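Local coordinates for recombination protein recR (Deinococcus radiodurans, PDB 1VDD), which takes part in homologous recombinational DNA repair as a ring-shaped, zinc-containing DNA-binding protein, and may act with RecF and RecO, at the interface of chains A and B. Numbering follows the deposited sequence. Chains: chain A/B, Recombination protein recR.

The interface of chains A and B. Residues chain A 143, 170-171, 173, 185, 188; chain B 171-174.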
# COMPACT_ATOMS: atom_id res chain seq x y z
N THR A 143 19.51 -6.35 -12.00
CA THR A 143 20.33 -6.84 -10.91
C THR A 143 19.68 -8.06 -10.29
O THR A 143 20.04 -8.51 -9.20
CB THR A 143 20.50 -5.76 -9.84
OG1 THR A 143 19.21 -5.32 -9.42
CG2 THR A 143 21.25 -4.59 -10.43
N TYR A 170 26.52 -1.77 -8.14
CA TYR A 170 25.52 -2.33 -7.24
C TYR A 170 25.70 -1.43 -6.04
O TYR A 170 26.83 -1.15 -5.66
CB TYR A 170 25.86 -3.77 -6.86
CG TYR A 170 25.50 -4.78 -7.91
CD1 TYR A 170 25.85 -4.59 -9.25
CD2 TYR A 170 24.80 -5.94 -7.58
CE1 TYR A 170 25.53 -5.52 -10.23
CE2 TYR A 170 24.48 -6.89 -8.55
CZ TYR A 170 24.84 -6.67 -9.88
OH TYR A 170 24.51 -7.59 -10.85
N GLY A 171 24.62 -0.96 -5.44
CA GLY A 171 24.81 -0.08 -4.31
C GLY A 171 23.54 0.46 -3.71
O GLY A 171 22.44 0.20 -4.20
N PRO A 173 20.57 2.85 -2.98
CA PRO A 173 19.93 3.82 -3.88
C PRO A 173 19.99 5.23 -3.26
O PRO A 173 20.18 5.37 -2.06
CB PRO A 173 18.51 3.29 -4.02
CG PRO A 173 18.24 2.57 -2.74
CD PRO A 173 19.59 2.01 -2.27
N THR A 185 22.50 -5.72 -0.61
CA THR A 185 22.85 -4.45 -1.22
C THR A 185 23.98 -3.84 -0.40
O THR A 185 25.02 -3.52 -0.95
CB THR A 185 21.67 -3.48 -1.23
OG1 THR A 185 20.78 -3.84 -2.28
CG2 THR A 185 22.14 -2.05 -1.44
N ARG A 188 27.26 -5.05 -0.89
CA ARG A 188 27.84 -4.69 -2.17
C ARG A 188 28.25 -3.23 -2.14
O ARG A 188 29.27 -2.85 -2.71
CB ARG A 188 26.84 -4.92 -3.31
CG ARG A 188 26.46 -6.37 -3.54
CD ARG A 188 27.07 -6.93 -4.82
NE ARG A 188 26.74 -8.35 -5.00
CZ ARG A 188 27.14 -9.10 -6.02
NH1 ARG A 188 27.91 -8.58 -6.97
NH2 ARG A 188 26.79 -10.38 -6.08
N GLY B 171 24.56 3.30 -5.68
CA GLY B 171 24.26 2.48 -6.85
C GLY B 171 22.91 1.79 -6.90
O GLY B 171 21.99 2.08 -6.14
N VAL B 172 22.80 0.84 -7.83
CA VAL B 172 21.56 0.10 -8.01
C VAL B 172 21.47 -0.99 -6.97
O VAL B 172 22.43 -1.71 -6.73
CB VAL B 172 21.50 -0.54 -9.42
CG1 VAL B 172 20.25 -1.40 -9.53
CG2 VAL B 172 21.50 0.55 -10.49
N PRO B 173 20.30 -1.13 -6.31
CA PRO B 173 20.19 -2.19 -5.30
C PRO B 173 20.16 -3.55 -5.98
O PRO B 173 20.14 -3.64 -7.21
CB PRO B 173 18.86 -1.87 -4.60
CG PRO B 173 18.05 -1.16 -5.67
CD PRO B 173 19.09 -0.29 -6.36
N VAL B 174 20.16 -4.59 -5.16
CA VAL B 174 20.11 -5.95 -5.65
C VAL B 174 18.66 -6.30 -5.93
O VAL B 174 17.78 -5.98 -5.13
CB VAL B 174 20.67 -6.94 -4.61
CG1 VAL B 174 20.18 -8.35 -4.90
CG2 VAL B 174 22.19 -6.92 -4.63
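A:Tyr170 meets B:Val174 at the rim of its ring, CD2 lying 4.1 Å from the methyl CG2. The two side chains cross obliquely. Each ring face of A:Tyr170 has a neighbour from chain A. The NH1 end of the A:Arg188 guanidinium lies over one face near the rim, 4.0 Å above the plane, the two planes being roughly parallel. The methyl CG2 of A:Thr143 lies over the opposite face, also near the rim. CG of A:Tyr170 stands anti to its own carbonyl carbon (chi1 -80°), which sets the ring between these two neighbours.

The B chain passes as an extended loop, residues 171-174, and is gripped through its backbone. The hydroxyl OG1 of A:Thr143 donates to the carbonyl O of B:Pro173 at 2.9 Å. It comes in tilted 17° from the carbonyl plane. The methyl CG2 of A:Thr143 also packs against CG1 of B:Val172 at 3.5 Å. An alanine at A:Thr143 would probably leave the B:Pro173 carbonyl without this donor and open a gap beside B:Val172 and the tyrosine ring. From helix 183-191, A:Thr185 offers OG1 as acceptor to the amide N of B:Val174 at 3.0 Å. This bond is nearly straight, 163° at the hydrogen. The two threonine hydroxyls thus hold both polar ends of the B:Pro173-B:Val174 peptide, A:Thr143 as donor and A:Thr185 as acceptor.

A:Gly171 N also donates to B:Val172 O, from above the carbonyl plane. A:Tyr170 and B:Val172 form a parallel beta bridge here. The close approach of the two Gly171 carbonyl oxygens is doubtful.

Two-fold symmetry repeats each contact with the chains exchanged. This subunit interface, built mainly from loop 170-174, where the Toprim and C-terminal regions meet, and helix 183-191, probably helps close the ring.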